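Long-range contact in adenosylmethionine-8-amino-7-oxononanoate aminotransferase (Methanocaldococcus jannaschii, PDB 6ZHK), which is a thermostable transaminase of D-amino acids that probably also performs the pyridoxal-phosphate-dependent amino transfer from S-adenosylmethionine to 8-amino-7-oxononanoate in biotin synthesis: residues 415-420 with 431-437. Numbering follows the deposited sequence.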
ATOM      1  N   ALA A 415      16.705  25.736  -3.634  1.00 21.15           N
ATOM      2  CA  ALA A 415      18.164  25.711  -3.600  1.00 23.04           C
ATOM      3  C   ALA A 415      18.730  24.303  -3.772  1.00 23.61           C
ATOM      4  O   ALA A 415      19.726  24.103  -4.469  1.00 23.18           O
ATOM      5  CB  ALA A 415      18.693  26.353  -2.344  1.00 24.43           C
ATOM      6  N   GLY A 416      18.164  23.313  -3.071  1.00 22.81           N
ATOM      7  CA  GLY A 416      18.642  21.953  -3.293  1.00 19.29           C
ATOM      8  C   GLY A 416      18.527  21.458  -4.746  1.00 16.74           C
ATOM      9  O   GLY A 416      19.425  20.797  -5.231  1.00 17.61           O
ATOM     10  N   TYR A 417      17.428  21.757  -5.441  1.00 18.74           N
ATOM     11  CA  TYR A 417      17.300  21.388  -6.860  1.00 19.34           C
ATOM     12  C   TYR A 417      18.345  22.108  -7.735  1.00 19.43           C
ATOM     13  O   TYR A 417      18.832  21.565  -8.731  1.00 18.53           O
ATOM     14  CB  TYR A 417      15.881  21.669  -7.361  1.00 22.55           C
ATOM     15  CG  TYR A 417      14.859  20.631  -6.933  1.00 22.51           C
ATOM     16  CD1 TYR A 417      14.937  19.315  -7.391  1.00 21.66           C
ATOM     17  CD2 TYR A 417      13.773  20.994  -6.145  1.00 27.25           C
ATOM     18  CE1 TYR A 417      13.994  18.353  -7.030  1.00 24.13           C
ATOM     19  CE2 TYR A 417      12.867  20.032  -5.718  1.00 27.32           C
ATOM     20  CZ  TYR A 417      12.965  18.726  -6.177  1.00 24.48           C
ATOM     21  OH  TYR A 417      12.011  17.855  -5.764  1.00 28.51           O
ATOM     22  N   ARG A 418      18.748  23.310  -7.331  1.00 19.24           N
ATOM     23  CA  ARG A 418      19.837  23.952  -8.083  1.00 21.35           C
ATOM     24  C   ARG A 418      21.119  23.117  -8.021  1.00 21.80           C
ATOM     25  O   ARG A 418      21.852  22.914  -9.011  1.00 21.14           O
ATOM     26  CB  ARG A 418      20.015  25.379  -7.555  1.00 23.42           C
ATOM     27  CG  ARG A 418      18.972  26.331  -8.117  1.00 22.46           C
ATOM     28  CD  ARG A 418      19.092  27.666  -7.406  1.00 25.06           C
ATOM     29  NE  ARG A 418      17.843  28.370  -7.612  1.00 28.53           N
ATOM     30  CZ  ARG A 418      17.706  29.511  -8.265  1.00 37.65           C
ATOM     31  NH1 ARG A 418      18.764  30.114  -8.778  1.00 41.46           N
ATOM     32  NH2 ARG A 418      16.512  30.059  -8.386  1.00 40.69           N
ATOM     33  N   VAL A 419      21.405  22.607  -6.821  1.00 20.51           N
ATOM     34  CA  VAL A 419      22.528  21.721  -6.635  1.00 18.32           C
ATOM     35  C   VAL A 419      22.312  20.413  -7.410  1.00 19.85           C
ATOM     36  O   VAL A 419      23.230  19.911  -8.065  1.00 19.12           O
ATOM     37  CB  VAL A 419      22.881  21.548  -5.145  1.00 18.77           C
ATOM     38  CG1 VAL A 419      24.028  20.556  -4.984  1.00 19.23           C
ATOM     39  CG2 VAL A 419      23.314  22.888  -4.543  1.00 18.31           C
ATOM     40  N   ALA A 420      21.096  19.832  -7.327  1.00 19.93           N
ATOM     41  CA  ALA A 420      20.794  18.592  -8.058  1.00 18.44           C
ATOM     42  C   ALA A 420      21.082  18.747  -9.562  1.00 18.74           C
ATOM     43  O   ALA A 420      21.558  17.807 -10.200  1.00 19.67           O
ATOM     44  CB  ALA A 420      19.330  18.229  -7.827  1.00 20.44           C
ATOM     45  N   ARG A 431      18.010  13.567  -5.201  1.00 14.46           N
ATOM     46  CA  ARG A 431      16.762  14.286  -4.940  1.00 19.26           C
ATOM     47  C   ARG A 431      16.855  14.996  -3.591  1.00 19.22           C
ATOM     48  O   ARG A 431      17.016  14.338  -2.569  1.00 21.54           O
ATOM     49  CB  ARG A 431      15.519  13.374  -4.915  1.00 20.62           C
ATOM     50  CG  ARG A 431      14.225  14.162  -4.752  1.00 21.35           C
ATOM     51  CD  ARG A 431      13.018  13.237  -4.811  1.00 18.69           C
ATOM     52  NE  ARG A 431      11.761  13.902  -4.497  1.00 20.60           N
ATOM     53  CZ  ARG A 431      10.977  14.503  -5.400  1.00 22.01           C
ATOM     54  NH1 ARG A 431      11.329  14.592  -6.693  1.00 19.08           N
ATOM     55  NH2 ARG A 431       9.852  15.034  -4.974  1.00 16.81           N
ATOM     56  N   PRO A 432      16.693  16.342  -3.535  1.00 18.69           N
ATOM     57  CA  PRO A 432      16.793  17.050  -2.269  1.00 17.72           C
ATOM     58  C   PRO A 432      15.430  17.149  -1.602  1.00 18.69           C
ATOM     59  O   PRO A 432      14.396  16.812  -2.191  1.00 18.88           O
ATOM     60  CB  PRO A 432      17.261  18.413  -2.802  1.00 15.11           C
ATOM     61  CG  PRO A 432      16.354  18.626  -4.040  1.00 17.02           C
ATOM     62  CD  PRO A 432      16.392  17.232  -4.673  1.00 20.12           C
ATOM     63  N   ILE A 433      15.420  17.611  -0.353  1.00 17.38           N
ATOM     64  CA  ILE A 433      14.171  18.050   0.248  1.00 17.92           C
ATOM     65  C   ILE A 433      14.385  19.495   0.677  1.00 20.53           C
ATOM     66  O   ILE A 433      15.218  19.723   1.541  1.00 18.44           O
ATOM     67  CB  ILE A 433      13.764  17.158   1.444  1.00 19.95           C
ATOM     68  CG1 ILE A 433      13.653  15.687   1.004  1.00 20.48           C
ATOM     69  CG2 ILE A 433      12.447  17.704   2.044  1.00 23.96           C
ATOM     70  CD1 ILE A 433      13.457  14.709   2.111  1.00 20.66           C
ATOM     71  N   GLY A 434      13.665  20.431   0.017  1.00 19.84           N
ATOM     72  CA  GLY A 434      13.866  21.876   0.180  1.00 20.24           C
ATOM     73  C   GLY A 434      15.343  22.248   0.154  1.00 20.75           C
ATOM     74  O   GLY A 434      16.034  21.942  -0.829  1.00 20.88           O
ATOM     75  N   ASN A 435      15.855  22.804   1.255  1.00 21.13           N
ATOM     76  CA  ASN A 435      17.237  23.280   1.235  1.00 22.64           C
ATOM     77  C   ASN A 435      18.225  22.193   1.607  1.00 19.40           C
ATOM     78  O   ASN A 435      19.373  22.507   1.858  1.00 21.45           O
ATOM     79  CB  ASN A 435      17.469  24.449   2.187  1.00 21.87           C
ATOM     80  CG  ASN A 435      16.708  25.647   1.697  1.00 26.49           C
ATOM     81  OD1 ASN A 435      16.669  25.885   0.494  1.00 26.81           O
ATOM     82  ND2 ASN A 435      16.015  26.331   2.600  1.00 30.41           N
ATOM     83  N   VAL A 436      17.758  20.951   1.798  1.00 20.47           N
ATOM     84  CA  VAL A 436      18.647  19.898   2.246  1.00 19.32           C
ATOM     85  C   VAL A 436      18.991  18.992   1.063  1.00 18.33           C
ATOM     86  O   VAL A 436      18.104  18.340   0.466  1.00 18.49           O
ATOM     87  CB  VAL A 436      18.035  19.072   3.402  1.00 20.98           C
ATOM     88  CG1 VAL A 436      19.071  18.100   3.954  1.00 18.91           C
ATOM     89  CG2 VAL A 436      17.475  19.948   4.523  1.00 19.45           C
ATOM     90  N   ILE A 437      20.284  18.916   0.763  1.00 17.40           N
ATOM     91  CA  ILE A 437      20.806  17.914  -0.157  1.00 16.25           C
ATOM     92  C   ILE A 437      20.710  16.587   0.587  1.00 16.77           C
ATOM     93  O   ILE A 437      21.248  16.469   1.688  1.00 16.38           O
ATOM     94  CB  ILE A 437      22.270  18.230  -0.562  1.00 17.15           C
ATOM     95  CG1 ILE A 437      22.372  19.516  -1.393  1.00 20.45           C
ATOM     96  CG2 ILE A 437      22.943  17.088  -1.328  1.00 16.93           C
ATOM     97  CD1 ILE A 437      23.756  20.199  -1.283  1.00 21.11           C
TER
HETATM   98  O   HOH W   1      15.181  26.453  -1.411  1.00 26.68           O
HETATM   99  O   HOH W   2      11.934  17.489  -3.112  1.00 24.20           O
HETATM  100  O   HOH W   3      15.286  22.405  -3.590  1.00 28.12           O
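With CG of Tyr417 anti to its carbonyl carbon (chi1 -78°), the phenol reaches across Pro432 toward Arg431, whose CG lies anti to the backbone N (chi1 -175°). Pro432 CG sits over the middle of the tyrosine ring, 3.7 Å from its centroid and 10° off the normal, a CH-pi contact suited to the compact, rigid proline ring, which also sets CD against CE1. Tyr417 OH lies 3.5 Å from Arg431 NH1, over the guanidinium face, and does not hydrogen-bond to it. A water bridges Tyr417 OH to Pro432 O, 2.7 Å from each. Gly416 suits its place because Gly434 O and Pro432 CB fill the side-chain position, letting helix and turn close up. Gly434, whose positive phi suits the type II' turn from Ile433 to Val436, accepts a weak 3.4 Å bond at its O from Gly416 N and a second from a water held by Tyr417 N. Another water links Ala415 N to Asn435 OD1, while Asn435 ND2 binds Tyr409 O. Thus the turn helps satisfy the helix's first N-H groups. Farther along, Val419 CG1 packs on Ile437 CD1 against Leu457 and Ile461 of helix 447-463. Arg431, a predicted substrate-binding residue, gives NH2 to Tyr25 O; that carbonyl fixes the guanidinium, the phenol covers one face, and its charge could suit an anionic substrate group.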